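Local coordinates for thermophilic dibenzothiophene desulfurization enzyme C (Paenibacillus sp. A11-2, PDB 5XDC), which probably catalyses the FMNH2- and O2-dependent oxidation of dibenzothiophene to its 5-oxide and then its 5,5-dioxide, at residues L54-L58 with F91-F95; R183-L188 with L227-G232. All coordinates share one frame. Residue numbers count along the deposited sequence, not the author numbering.

Contact 1 of 2, residues L54-L58 with F91-F95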
loop_
_atom_site.group_PDB
_atom_site.type_symbol
_atom_site.label_atom_id
_atom_site.label_comp_id
_atom_site.label_asym_id
_atom_site.label_seq_id
_atom_site.Cartn_x
_atom_site.Cartn_y
_atom_site.Cartn_z
ATOM N N LEU B 54 -38.013 0.543 14.052
ATOM C CA LEU B 54 -37.178 0.321 12.879
ATOM C C LEU B 54 -37.006 -1.156 12.517
ATOM O O LEU B 54 -36.683 -1.459 11.363
ATOM C CB LEU B 54 -35.805 0.973 13.073
ATOM C CG LEU B 54 -35.796 2.495 13.235
ATOM C CD1 LEU B 54 -34.351 2.991 13.307
ATOM C CD2 LEU B 54 -36.554 3.193 12.116
ATOM N N LEU B 55 -37.236 -2.093 13.441
ATOM C CA LEU B 55 -37.157 -3.501 13.058
ATOM C C LEU B 55 -38.194 -3.851 11.998
ATOM O O LEU B 55 -38.044 -4.862 11.303
ATOM C CB LEU B 55 -37.320 -4.411 14.280
ATOM C CG LEU B 55 -36.260 -4.270 15.381
ATOM C CD1 LEU B 55 -36.673 -4.933 16.708
ATOM C CD2 LEU B 55 -34.912 -4.840 14.931
ATOM N N THR B 56 -39.237 -3.027 11.845
ATOM C CA THR B 56 -40.280 -3.256 10.858
ATOM C C THR B 56 -40.042 -2.477 9.564
ATOM O O THR B 56 -40.963 -2.347 8.757
ATOM C CB THR B 56 -41.654 -2.885 11.433
ATOM O OG1 THR B 56 -41.779 -1.465 11.525
ATOM C CG2 THR B 56 -41.859 -3.478 12.822
ATOM N N LEU B 57 -38.817 -1.974 9.342
ATOM C CA LEU B 57 -38.548 -1.110 8.189
ATOM C C LEU B 57 -39.020 -1.712 6.874
ATOM O O LEU B 57 -39.536 -0.992 6.012
ATOM C CB LEU B 57 -37.048 -0.783 8.098
ATOM C CG LEU B 57 -36.617 0.461 8.880
ATOM C CD1 LEU B 57 -35.098 0.512 9.080
ATOM C CD2 LEU B 57 -37.080 1.729 8.148
ATOM N N LEU B 58 -38.813 -3.010 6.668
ATOM C CA LEU B 58 -39.077 -3.627 5.373
ATOM C C LEU B 58 -40.433 -4.322 5.301
ATOM O O LEU B 58 -40.794 -4.823 4.229
ATOM C CB LEU B 58 -37.975 -4.633 5.013
ATOM C CG LEU B 58 -36.589 -4.042 4.739
ATOM C CD1 LEU B 58 -35.567 -5.160 4.582
ATOM C CD2 LEU B 58 -36.597 -3.152 3.506
ATOM N N PHE B 91 -28.615 -5.267 14.624
ATOM C CA PHE B 91 -29.636 -4.633 13.798
ATOM C C PHE B 91 -29.527 -5.097 12.343
ATOM O O PHE B 91 -30.510 -5.545 11.741
ATOM C CB PHE B 91 -29.467 -3.122 13.964
ATOM C CG PHE B 91 -30.486 -2.275 13.246
ATOM C CD1 PHE B 91 -31.767 -2.123 13.748
ATOM C CD2 PHE B 91 -30.125 -1.571 12.111
ATOM C CE1 PHE B 91 -32.685 -1.324 13.104
ATOM C CE2 PHE B 91 -31.051 -0.758 11.454
ATOM C CZ PHE B 91 -32.324 -0.625 11.971
ATOM N N GLY B 92 -28.315 -5.073 11.780
ATOM C CA GLY B 92 -28.136 -5.531 10.405
ATOM C C GLY B 92 -28.505 -6.993 10.207
ATOM O O GLY B 92 -29.168 -7.352 9.225
ATOM N N TYR B 93 -28.074 -7.867 11.133
ATOM C CA TYR B 93 -28.354 -9.289 11.002
ATOM C C TYR B 93 -29.846 -9.568 11.093
ATOM O O TYR B 93 -30.339 -10.509 10.468
ATOM C CB TYR B 93 -27.637 -10.080 12.086
ATOM C CG TYR B 93 -26.295 -10.620 11.703
ATOM C CD1 TYR B 93 -25.170 -9.801 11.694
ATOM C CD2 TYR B 93 -26.138 -11.956 11.390
ATOM C CE1 TYR B 93 -23.920 -10.299 11.361
ATOM C CE2 TYR B 93 -24.880 -12.475 11.057
ATOM C CZ TYR B 93 -23.774 -11.637 11.043
ATOM O OH TYR B 93 -22.510 -12.114 10.715
ATOM N N HIS B 94 -30.564 -8.781 11.886
ATOM C CA HIS B 94 -32.018 -8.883 11.909
ATOM C C HIS B 94 -32.586 -8.776 10.496
ATOM O O HIS B 94 -33.443 -9.570 10.106
ATOM C CB HIS B 94 -32.586 -7.807 12.820
ATOM C CG HIS B 94 -34.052 -7.564 12.641
ATOM N ND1 HIS B 94 -35.016 -8.252 13.349
ATOM C CD2 HIS B 94 -34.715 -6.687 11.853
ATOM C CE1 HIS B 94 -36.213 -7.821 12.988
ATOM N NE2 HIS B 94 -36.059 -6.874 12.078
ATOM N N PHE B 95 -32.088 -7.825 9.703
ATOM C CA PHE B 95 -32.589 -7.696 8.337
ATOM C C PHE B 95 -32.076 -8.793 7.411
ATOM O O PHE B 95 -32.768 -9.156 6.454
ATOM C CB PHE B 95 -32.264 -6.303 7.792
ATOM C CG PHE B 95 -33.021 -5.224 8.501
ATOM C CD1 PHE B 95 -34.382 -5.069 8.296
ATOM C CD2 PHE B 95 -32.408 -4.443 9.452
ATOM C CE1 PHE B 95 -35.082 -4.104 8.984
ATOM C CE2 PHE B 95 -33.101 -3.489 10.146
ATOM C CZ PHE B 95 -34.457 -3.316 9.912
#

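Contact 2 of 2, residues R183-L188 with L227-G232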
loop_
_atom_site.group_PDB
_atom_site.type_symbol
_atom_site.label_atom_id
_atom_site.label_comp_id
_atom_site.label_asym_id
_atom_site.label_seq_id
_atom_site.Cartn_x
_atom_site.Cartn_y
_atom_site.Cartn_z
ATOM N N ARG B 183 -30.228 -32.662 2.982
ATOM C CA ARG B 183 -30.936 -31.520 2.431
ATOM C C ARG B 183 -31.091 -30.457 3.506
ATOM O O ARG B 183 -31.401 -30.766 4.655
ATOM C CB ARG B 183 -32.310 -31.945 1.908
ATOM C CG ARG B 183 -32.259 -33.074 0.878
ATOM C CD ARG B 183 -33.647 -33.393 0.337
ATOM N NE ARG B 183 -34.485 -34.035 1.351
ATOM C CZ ARG B 183 -35.815 -34.056 1.329
ATOM N NH1 ARG B 183 -36.484 -33.468 0.349
ATOM N NH2 ARG B 183 -36.478 -34.658 2.302
ATOM N N ILE B 184 -30.879 -29.204 3.135
ATOM C CA ILE B 184 -30.941 -28.136 4.124
ATOM C C ILE B 184 -32.391 -27.770 4.387
ATOM O O ILE B 184 -33.156 -27.496 3.455
ATOM C CB ILE B 184 -30.145 -26.906 3.668
ATOM C CG1 ILE B 184 -28.659 -27.240 3.589
ATOM C CG2 ILE B 184 -30.358 -25.771 4.668
ATOM C CD1 ILE B 184 -27.826 -26.162 2.903
ATOM N N VAL B 185 -32.778 -27.752 5.651
ATOM C CA VAL B 185 -34.071 -27.209 6.038
ATOM C C VAL B 185 -33.831 -25.967 6.872
ATOM O O VAL B 185 -32.859 -25.865 7.637
ATOM C CB VAL B 185 -34.954 -28.209 6.813
ATOM C CG1 VAL B 185 -35.368 -29.354 5.910
ATOM C CG2 VAL B 185 -34.240 -28.709 8.041
ATOM N N ALA B 186 -34.737 -25.014 6.712
ATOM C CA ALA B 186 -34.711 -23.754 7.422
ATOM C C ALA B 186 -36.068 -23.545 8.064
ATOM O O ALA B 186 -37.090 -23.981 7.531
ATOM C CB ALA B 186 -34.377 -22.575 6.490
ATOM N N ALA B 187 -36.068 -22.866 9.201
ATOM C CA ALA B 187 -37.306 -22.616 9.927
ATOM C C ALA B 187 -37.140 -21.373 10.780
ATOM O O ALA B 187 -36.023 -20.937 11.078
ATOM C CB ALA B 187 -37.703 -23.813 10.801
ATOM N N LEU B 188 -38.276 -20.807 11.183
ATOM C CA LEU B 188 -38.312 -19.650 12.071
ATOM C C LEU B 188 -39.093 -20.064 13.311
ATOM O O LEU B 188 -40.303 -20.321 13.218
ATOM C CB LEU B 188 -38.964 -18.447 11.384
ATOM C CG LEU B 188 -38.872 -17.135 12.151
ATOM C CD1 LEU B 188 -37.475 -16.580 12.120
ATOM C CD2 LEU B 188 -39.819 -16.100 11.591
ATOM N N LEU B 227 -41.573 -24.142 8.857
ATOM C CA LEU B 227 -40.579 -24.435 7.840
ATOM C C LEU B 227 -40.607 -23.404 6.721
ATOM O O LEU B 227 -41.671 -22.929 6.300
ATOM C CB LEU B 227 -40.817 -25.828 7.278
ATOM C CG LEU B 227 -40.713 -26.920 8.340
ATOM C CD1 LEU B 227 -41.278 -28.213 7.807
ATOM C CD2 LEU B 227 -39.284 -27.103 8.745
ATOM N N LEU B 228 -39.418 -23.053 6.246
ATOM C CA LEU B 228 -39.241 -22.074 5.181
ATOM C C LEU B 228 -38.906 -22.842 3.913
ATOM O O LEU B 228 -37.778 -23.318 3.736
ATOM C CB LEU B 228 -38.152 -21.076 5.547
ATOM C CG LEU B 228 -38.472 -20.243 6.778
ATOM C CD1 LEU B 228 -37.223 -19.524 7.277
ATOM C CD2 LEU B 228 -39.595 -19.270 6.466
ATOM N N GLY B 229 -39.899 -22.979 3.038
ATOM C CA GLY B 229 -39.736 -23.777 1.845
ATOM C C GLY B 229 -39.637 -25.254 2.167
ATOM O O GLY B 229 -39.932 -25.716 3.277
ATOM N N THR B 230 -39.210 -25.995 1.173
ATOM C CA THR B 230 -39.050 -27.426 1.267
ATOM C C THR B 230 -37.590 -27.770 1.494
ATOM O O THR B 230 -36.706 -26.938 1.266
ATOM C CB THR B 230 -39.554 -28.090 -0.014
ATOM O OG1 THR B 230 -38.766 -27.653 -1.125
ATOM C CG2 THR B 230 -41.003 -27.712 -0.264
ATOM N N PRO B 231 -37.292 -28.983 1.948
ATOM C CA PRO B 231 -35.891 -29.339 2.203
ATOM C C PRO B 231 -35.061 -29.257 0.936
ATOM O O PRO B 231 -35.444 -29.770 -0.118
ATOM C CB PRO B 231 -35.979 -30.772 2.733
ATOM C CG PRO B 231 -37.378 -30.890 3.261
ATOM C CD PRO B 231 -38.211 -30.065 2.346
ATOM N N GLY B 232 -33.901 -28.617 1.052
ATOM C CA GLY B 232 -33.046 -28.424 -0.094
ATOM C C GLY B 232 -33.441 -27.289 -1.017
ATOM O O GLY B 232 -32.722 -27.028 -1.987
HETATM O O HOH W 1 -34.382 -25.289 2.087
HETATM O O HOH W 2 -36.733 -25.819 4.562
#

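Contact 1 of 2, residues L54-L58 with F91-F95
Residues 54-58, a leucine-rich turn that follows helix 43-52, fit against one face of helix 85-104, where F91, H94 and F95 make a ridged surface. L55 is the main bump: its CD2 sits squarely over the imidazole of H94, 3.5 Å from the ring centroid in a CH-pi contact, and also reaches 4.3 Å from F91 CD1, so that the methyl fills the hollow between the two rings. In return, the F91 ring reaches in among three leucines. Its edge meets L54, with CE1 3.9 Å from L54 CB, while L57 CD1 lies 4.2 Å from F91 CZ. The F95 ring fills the next hollow, where CE1 is 4.0 Å from L57 CB, CD1 is 3.9 Å from L58 CD1, and CZ presents the ring edge to L54 O at 3.2 Å. One polar bond fixes this fit: H94 NE2 donates to L55 O (2.9 Å), satisfying a carbonyl in a buried, apolar setting. Because H94 ND1 is hydrogen-bonded to the backbone N of L124, the imidazole links the turn to the start of strand 124-127. Y93, an FMN-binding residue, points elsewhere, and its OH is hydrogen-bonded to E130 and H385. The arrangement is core packing of the helical N-terminal domain of the acyl-CoA dehydrogenase fold, formed on the same helix that supplies a flavin-site residue.

Contact 2 of 2, residues R183-L188 with L227-G232
This is an irregular antiparallel backbone pairing along strand 184-190, where the loop leading from strand 220-222 to helix 233-240 runs beside the β-sheet of the middle domain. The A187-L227 pair is a single β-bridge, with L228 N donating to A186 O at 2.8 Å. Farther along, G232 N donates to I184 O, also at 2.8 Å, just before the helix. Between these points the loop bows outward at G229 and T230, and two waters occupy the gap: water 1 joins I184 O (2.9 Å) to T230 O (3.0 Å), and water 2 joins A186 N (3.0 Å) to L228 O (2.8 Å). P231 packs through CB against V185 CG1 (3.5 Å) and lies under the guanidinium face of R183, 3.6 Å from CZ; the guanidinium itself is held by a hydrogen bond from R183 NE to G180 O and a salt bridge from NH2 to D177. A186 CB meets L228 CB at 4.2 Å. The direct and water-mediated bonds thus satisfy strand-edge polar groups without requiring the loop to be a regular strand.

Overall arrangement
Contact 1 closes before contact 2 opens, so the two lie in series along the chain. Their centres are 22 Å apart and their nearest atoms about 8 Å, without touching. Contact 1 is buried in the helical N-terminal domain, about 10 Å from the chain centre; contact 2 lies about 21 Å out, on the β-sheet of the middle domain. Helix 85-104 connects them: it carries F91-F95, and farther along Y100, V101 and F104 touch A186, L188 and L228. A single helix thus packs against the 54-58 turn and then against the face of the sheet that carries A186 and L188, next to L228 of the loop, joining the two domains near residues that bind FMN, among them Y93, N126 and S129.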